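Local atomic coordinates of pseudoalteromonas arctica PAMC 21717 (Pseudoalteromonas arctica, PDB entry 5YL7), a protein that hydrolyses peptide bonds as a cold-active, calcium-binding serine protease of the subtilase family, made by a psychrophilic bacterium. Residues V195-A200 with V219-V224; P80-A85 with N96-G101. All blocks are in the same frame, centred on the assembly; numbering follows the deposited sequence.

Interaction 1: V195-A200 with V219-V224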
ATOM      1  N   VAL A 195      -1.714 -13.031   0.191  1.00  4.85           N
ATOM      2  CA  VAL A 195      -1.976 -12.305   1.435  1.00  4.98           C
ATOM      3  C   VAL A 195      -2.477 -10.909   1.126  1.00  4.60           C
ATOM      4  O   VAL A 195      -2.013 -10.271   0.173  1.00  5.62           O
ATOM      5  CB  VAL A 195      -0.746 -12.335   2.361  1.00  5.36           C
ATOM      6  CG1 VAL A 195       0.404 -11.518   1.820  1.00  5.19           C
ATOM      7  CG2 VAL A 195      -1.071 -11.892   3.789  1.00  6.03           C
ATOM      8  N   VAL A 196      -3.407 -10.432   1.949  1.00  4.53           N
ATOM      9  CA  VAL A 196      -4.104  -9.165   1.690  1.00  4.21           C
ATOM     10  C   VAL A 196      -3.787  -8.186   2.815  1.00  4.45           C
ATOM     11  O   VAL A 196      -4.167  -8.481   3.955  1.00  5.39           O
ATOM     12  CB  VAL A 196      -5.602  -9.402   1.527  1.00  5.29           C
ATOM     13  CG1 VAL A 196      -6.278  -8.082   1.190  1.00  6.35           C
ATOM     14  CG2 VAL A 196      -5.874 -10.380   0.402  1.00  6.01           C
ATOM     15  N   VAL A 197      -3.150  -7.074   2.494  1.00  4.34           N
ATOM     16  CA  VAL A 197      -2.743  -6.063   3.458  1.00  4.59           C
ATOM     17  C   VAL A 197      -3.511  -4.812   3.206  1.00  4.76           C
ATOM     18  O   VAL A 197      -3.564  -4.338   2.076  1.00  5.14           O
ATOM     19  CB  VAL A 197      -1.201  -5.830   3.299  1.00  5.11           C
ATOM     20  CG1 VAL A 197      -0.740  -4.770   4.320  1.00  5.87           C
ATOM     21  CG2 VAL A 197      -0.426  -7.128   3.535  1.00  5.16           C
ATOM     22  N   ILE A 198      -4.094  -4.228   4.289  1.00  4.82           N
ATOM     23  CA  ILE A 198      -5.068  -3.159   4.163  1.00  4.74           C
ATOM     24  C   ILE A 198      -4.796  -2.060   5.170  1.00  4.76           C
ATOM     25  O   ILE A 198      -4.404  -2.296   6.323  1.00  5.59           O
ATOM     26  CB  ILE A 198      -6.505  -3.686   4.358  1.00  5.53           C
ATOM     27  CG1 ILE A 198      -6.743  -4.840   3.361  1.00  6.38           C
ATOM     28  CG2 ILE A 198      -7.507  -2.549   4.165  1.00  6.17           C
ATOM     29  CD1 ILE A 198      -8.117  -5.469   3.406  1.00  8.49           C
ATOM     30  N   ALA A 199      -4.943  -0.811   4.695  1.00  3.87           N
ATOM     31  CA  ALA A 199      -4.938   0.367   5.571  1.00  4.28           C
ATOM     32  C   ALA A 199      -6.164   0.436   6.428  1.00  5.13           C
ATOM     33  O   ALA A 199      -7.294   0.380   5.943  1.00  6.40           O
ATOM     34  CB  ALA A 199      -4.840   1.599   4.764  1.00  4.63           C
ATOM     35  N   ALA A 200      -5.983   0.678   7.745  1.00  4.82           N
ATOM     36  CA  ALA A 200      -7.179   0.663   8.685  1.00  5.48           C
ATOM     37  C   ALA A 200      -7.976   1.861   8.583  1.00  5.48           C
ATOM     38  O   ALA A 200      -9.165   1.841   9.131  1.00  6.87           O
ATOM     39  CB  ALA A 200      -6.696   0.492  10.086  1.00  5.99           C
ATOM     40  N   VAL A 219      -4.689  -8.525   6.728  1.00  4.75           N
ATOM     41  CA  VAL A 219      -3.726  -7.891   7.660  1.00  4.98           C
ATOM     42  C   VAL A 219      -4.088  -6.400   7.687  1.00  4.69           C
ATOM     43  O   VAL A 219      -3.806  -5.667   6.727  1.00  4.43           O
ATOM     44  CB  VAL A 219      -2.283  -8.079   7.215  1.00  5.54           C
ATOM     45  CG1 VAL A 219      -1.331  -7.500   8.197  1.00  6.11           C
ATOM     46  CG2 VAL A 219      -1.976  -9.565   6.935  1.00  5.83           C
ATOM     47  N   ASN A 220      -4.726  -5.962   8.769  1.00  4.49           N
ATOM     48  CA  ASN A 220      -5.210  -4.590   8.902  1.00  4.68           C
ATOM     49  C   ASN A 220      -4.206  -3.795   9.689  1.00  4.76           C
ATOM     50  O   ASN A 220      -3.727  -4.227  10.770  1.00  5.30           O
ATOM     51  CB  ASN A 220      -6.583  -4.556   9.596  1.00  5.18           C
ATOM     52  CG  ASN A 220      -7.271  -3.240   9.395  1.00  5.94           C
ATOM     53  OD1 ASN A 220      -7.060  -2.535   8.449  1.00  6.44           O
ATOM     54  ND2 ASN A 220      -8.205  -2.921  10.343  1.00  7.24           N
ATOM     55  N   VAL A 221      -3.818  -2.652   9.125  1.00  4.11           N
ATOM     56  CA  VAL A 221      -2.596  -1.927   9.559  1.00  4.67           C
ATOM     57  C   VAL A 221      -2.959  -0.534  10.065  1.00  4.08           C
ATOM     58  O   VAL A 221      -3.529   0.292   9.345  1.00  5.07           O
ATOM     59  CB  VAL A 221      -1.646  -1.806   8.375  1.00  4.23           C
ATOM     60  CG1 VAL A 221      -0.359  -1.081   8.791  1.00  4.32           C
ATOM     61  CG2 VAL A 221      -1.305  -3.178   7.813  1.00  4.64           C
ATOM     62  N   ALA A 222      -2.545  -0.304  11.330  1.00  3.99           N
ATOM     63  CA  ALA A 222      -2.600   1.053  11.956  1.00  4.39           C
ATOM     64  C   ALA A 222      -1.305   1.774  11.641  1.00  4.92           C
ATOM     65  O   ALA A 222      -0.269   1.211  11.310  1.00  5.14           O
ATOM     66  CB  ALA A 222      -2.817   0.931  13.447  1.00  4.96           C
ATOM     67  N   SER A 223      -1.333   3.111  11.790  1.00  4.85           N
ATOM     68  CA  SER A 223      -0.216   3.959  11.494  1.00  4.62           C
ATOM     69  C   SER A 223       0.460   4.541  12.718  1.00  4.84           C
ATOM     70  O   SER A 223      -0.296   5.071  13.601  1.00  5.69           O
ATOM     71  CB  SER A 223      -0.659   5.116  10.643  1.00  5.34           C
ATOM     72  OG  SER A 223       0.414   6.043  10.456  1.00  5.40           O
ATOM     73  N   VAL A 224       1.761   4.480  12.827  1.00  4.62           N
ATOM     74  CA  VAL A 224       2.560   5.245  13.775  1.00  4.57           C
ATOM     75  C   VAL A 224       3.211   6.388  13.090  1.00  4.93           C
ATOM     76  O   VAL A 224       3.546   6.397  11.896  1.00  5.22           O
ATOM     77  CB  VAL A 224       3.561   4.431  14.573  1.00  5.60           C
ATOM     78  CG1 VAL A 224       2.856   3.380  15.433  1.00  6.39           C
ATOM     79  CG2 VAL A 224       4.606   3.789  13.690  1.00  6.00           C
TER
HETATM   80  O   HOH W   1     -10.207  -0.779   9.430  1.00  8.55           O

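Interaction 2: P80-A85 with N96-G101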
ATOM      1  N   PRO A  80      -4.499   8.798 -14.735  1.00  5.35           N
ATOM      2  CA  PRO A  80      -4.665  10.058 -15.511  1.00  5.82           C
ATOM      3  C   PRO A  80      -4.738  11.254 -14.659  1.00  6.27           C
ATOM      4  O   PRO A  80      -4.766  12.384 -15.205  1.00  7.35           O
ATOM      5  CB  PRO A  80      -5.944   9.799 -16.250  1.00  6.22           C
ATOM      6  CG  PRO A  80      -6.807   8.964 -15.281  1.00  6.11           C
ATOM      7  CD  PRO A  80      -5.754   8.077 -14.615  1.00  5.77           C
ATOM      8  N   GLY A  81      -4.862  11.110 -13.364  1.00  6.64           N
ATOM      9  CA  GLY A  81      -5.108  12.116 -12.400  1.00  7.42           C
ATOM     10  C   GLY A  81      -6.527  12.120 -11.870  1.00  7.68           C
ATOM     11  O   GLY A  81      -7.454  12.091 -12.659  1.00 10.04           O
ATOM     12  N   ASP A  82      -6.649  12.172 -10.579  1.00  6.93           N
ATOM     13  CA  ASP A  82      -7.974  12.107  -9.880  1.00  7.27           C
ATOM     14  C   ASP A  82      -8.430  13.425  -9.335  1.00  7.83           C
ATOM     15  O   ASP A  82      -9.374  13.486  -8.523  1.00  8.50           O
ATOM     16  CB  ASP A  82      -7.997  10.960  -8.848  1.00  7.24           C
ATOM     17  CG  ASP A  82      -7.103  11.207  -7.723  1.00  8.24           C
ATOM     18  OD1 ASP A  82      -6.500  12.297  -7.616  1.00  9.60           O
ATOM     19  OD2 ASP A  82      -6.881  10.349  -6.851  1.00  9.43           O
ATOM     20  N   ALA A  83      -7.843  14.517  -9.791  1.00  6.79           N
ATOM     21  CA  ALA A  83      -8.297  15.843  -9.422  1.00  7.13           C
ATOM     22  C   ALA A  83      -9.766  16.001  -9.716  1.00  7.45           C
ATOM     23  O   ALA A  83     -10.278  15.544 -10.710  1.00  8.61           O
ATOM     24  CB  ALA A  83      -7.545  16.960 -10.189  1.00  6.64           C
ATOM     25  N   VAL A  84     -10.410  16.740  -8.784  1.00  7.81           N
ATOM     26  CA  VAL A  84     -11.856  17.045  -8.916  1.00  9.47           C
ATOM     27  C   VAL A  84     -12.080  18.558  -8.665  1.00 10.26           C
ATOM     28  O   VAL A  84     -11.500  19.153  -7.814  1.00 10.71           O
ATOM     29  CB  VAL A  84     -12.716  16.144  -7.990  1.00 10.37           C
ATOM     30  CG1 VAL A  84     -12.791  14.750  -8.528  1.00 10.42           C
ATOM     31  CG2 VAL A  84     -12.268  16.223  -6.596  1.00 10.83           C
ATOM     32  N   ALA A  85     -13.116  19.003  -9.347  1.00 11.39           N
ATOM     33  CA  ALA A  85     -13.607  20.408  -9.126  1.00 13.95           C
ATOM     34  C   ALA A  85     -14.527  20.415  -7.960  1.00 15.11           C
ATOM     35  O   ALA A  85     -15.051  19.350  -7.563  1.00 14.48           O
ATOM     36  CB  ALA A  85     -14.318  20.813 -10.353  1.00 14.98           C
ATOM     37  N   ASN A  96      -6.661  18.761  -5.841  1.00  8.84           N
ATOM     38  CA  ASN A  96      -5.646  18.346  -6.828  1.00  8.24           C
ATOM     39  C   ASN A  96      -5.488  16.858  -6.882  1.00  8.43           C
ATOM     40  O   ASN A  96      -5.977  16.115  -6.018  1.00  8.74           O
ATOM     41  CB  ASN A  96      -4.320  18.993  -6.449  1.00 10.29           C
ATOM     42  CG  ASN A  96      -4.253  20.506  -6.721  1.00 12.43           C
ATOM     43  OD1 ASN A  96      -5.092  21.061  -7.383  1.00 14.58           O
ATOM     44  ND2 ASN A  96      -3.088  21.066  -6.420  1.00 18.77           N
ATOM     45  N   SER A  97      -4.837  16.395  -7.936  1.00  7.03           N
ATOM     46  CA  SER A  97      -4.609  14.937  -8.055  1.00  6.17           C
ATOM     47  C   SER A  97      -3.747  14.467  -6.939  1.00  6.10           C
ATOM     48  O   SER A  97      -2.814  15.037  -6.518  1.00  8.35           O
ATOM     49  CB  SER A  97      -3.964  14.684  -9.419  1.00  6.04           C
ATOM     50  OG  SER A  97      -4.863  14.905 -10.478  1.00  6.33           O
ATOM     51  N   SER A  98      -4.110  13.268  -6.483  1.00  5.98           N
ATOM     52  CA  SER A  98      -3.432  12.635  -5.360  1.00  6.79           C
ATOM     53  C   SER A  98      -2.127  11.961  -5.697  1.00  5.93           C
ATOM     54  O   SER A  98      -1.230  11.814  -4.879  1.00  7.53           O
ATOM     55  CB  SER A  98      -4.331  11.556  -4.687  1.00  7.05           C
ATOM     56  OG  SER A  98      -4.557  10.468  -5.524  1.00  7.28           O
ATOM     57  N   TRP A  99      -2.055  11.430  -6.918  1.00  5.48           N
ATOM     58  CA  TRP A  99      -0.939  10.511  -7.306  1.00  5.82           C
ATOM     59  C   TRP A  99      -0.701   9.448  -6.242  1.00  5.34           C
ATOM     60  O   TRP A  99       0.384   8.955  -6.042  1.00  5.52           O
ATOM     61  CB  TRP A  99       0.343  11.237  -7.658  1.00  5.64           C
ATOM     62  CG  TRP A  99       0.075  12.379  -8.551  1.00  5.58           C
ATOM     63  CD1 TRP A  99       0.252  13.726  -8.291  1.00  6.19           C
ATOM     64  CD2 TRP A  99      -0.487  12.315  -9.872  1.00  5.66           C
ATOM     65  NE1 TRP A  99      -0.159  14.483  -9.361  1.00  6.19           N
ATOM     66  CE2 TRP A  99      -0.620  13.659 -10.355  1.00  5.43           C
ATOM     67  CE3 TRP A  99      -0.873  11.288 -10.748  1.00  6.23           C
ATOM     68  CZ2 TRP A  99      -1.220  13.936 -11.576  1.00  5.78           C
ATOM     69  CZ3 TRP A  99      -1.483  11.576 -11.909  1.00  6.58           C
ATOM     70  CH2 TRP A  99      -1.629  12.924 -12.347  1.00  6.50           C
ATOM     71  N   HIS A 100      -1.851   8.981  -5.622  1.00  5.78           N
ATOM     72  CA  HIS A 100      -1.730   8.160  -4.439  1.00  5.90           C
ATOM     73  C   HIS A 100      -1.076   6.828  -4.760  1.00  4.75           C
ATOM     74  O   HIS A 100      -0.214   6.351  -3.995  1.00  5.02           O
ATOM     75  CB  HIS A 100      -3.172   8.042  -3.850  1.00  6.52           C
ATOM     76  CG  HIS A 100      -3.246   7.360  -2.563  1.00  6.51           C
ATOM     77  ND1 HIS A 100      -3.510   6.044  -2.444  1.00  7.91           N
ATOM     78  CD2 HIS A 100      -3.242   7.865  -1.289  1.00  8.08           C
ATOM     79  CE1 HIS A 100      -3.709   5.757  -1.186  1.00  8.55           C
ATOM     80  NE2 HIS A 100      -3.564   6.804  -0.478  1.00 10.13           N
ATOM     81  N   GLY A 101      -1.491   6.225  -5.880  1.00  4.23           N
ATOM     82  CA  GLY A 101      -0.944   4.963  -6.224  1.00  4.65           C
ATOM     83  C   GLY A 101       0.552   4.962  -6.600  1.00  4.36           C
ATOM     84  O   GLY A 101       1.231   3.961  -6.410  1.00  4.83           O
TER
HETATM   85  O   HOH W   2      -4.124  11.034  -8.998  1.00 10.83           O
HETATM   86  O   HOH W   3      -8.085  14.298  -5.887  1.00 18.30           O

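Interaction 1: V195-A200 with V219-V224
Val196 and Val219 start the pairing of two parallel strands, 195-199 and 219-224. Val219 N gives a nearly straight bond of 2.8 Å to Val196 O. Val219 O then takes the N-H of Ile198, Val221 N bonds to Ile198 O, and Ala200 N closes the series on Val221 O at 3.0 Å. The segment axes cross at -30°.

Asn220 CB leaves the strand on the sheet face that also carries Ile198. Asn220 CG, anti to the backbone N (chi1 -164°), comes 3.8 Å from Ala200 CB. Asn220 OD1 lies 3.2 Å from Ala200 CA. Asn220 ND2 donates to a water at 3.1 Å. The water also lies within hydrogen-bonding distance of Ala200 O. ND2 also bonds to Asn239 OD1, so the amide N has two partners, the water and Asn239. The Asn220 side chain lies about 5 Å from a calcium ion, and its backbone N bonds to Asp241, a ligand of a calcium site.

The other face is aliphatic. Val197 CG1 meets Val221 CG2 at 3.9 Å, and Val195 CG2 meets Val219 CG2 at 4.0 Å. Val197 and Val221 both touch Val287 of helix 280-297. The two strands are neighbours in the central parallel sheet of the subtilisin-like alpha/beta fold; helices 280-297 and 303-312 pack on this valine face.

Interaction 2: P80-A85 with N96-G101
Gly81 to Ala83 run beside Ser97 and Ser98 without forming a strand pair; 80-83 and 96-99 run 141° apart and come as near as 4.0 Å between Ala83 CA and Ser97 CA. The carboxylate of Asp82 grips Ser98 with two bonds. Asp82 OD1 accepts from Ser98 N at 2.8 Å, and Asp82 OD2 from Ser98 OG at 2.7 Å. Both are met on the syn side, somewhat out of the carboxylate plane. Ser98 OG also accepts the N-H of His100, which makes an ST turn.

Ser97 OG takes the N-H of Ala83 at 3.1 Å and is also bonded to Ser267 O. The six-membered ring of Trp99 reaches back to Gly81, with CH2 3.6 Å from Gly81 CA. Ser97 CB and a water lie over one face of the indole, toward the rim. The water accepts from both Asp82 N and Trp99 N and so links the two segments.

Trp99 is the N-cap of helix 100-109, and its NE1 bonds to Gly265 O. Its ring meets Tyr262 of strand 258-263 edge-to-face. His100, in the first turn, bonds to Asp41 of strand 36-41 and to Ser281 of helix 280-297, consistent with the subtilase catalytic triad.

How the interactions relate
From the N terminus, the chain passes strand 36-41, strand 58-59 and helix 64-67 before reaching interaction 2. There 96-101 returns to 80-85 and closes a short loop with no helix or strand in the ten residues between. Helix 100-109 begins within 96-101. The chain later enters strand 195-199, and interaction 1 closes a second loop of 18 residues when 219-224 comes alongside. The two loops are in series and neither nest nor cross. Their centres lie 23 Å apart, and their nearest atoms about 7 Å. Interaction 2 joins a loop to the start of helix 100-109, whereas interaction 1 joins neighbouring strands in the buried sheet. Helix 280-297 connects them: it meets His100 and packs on Val197.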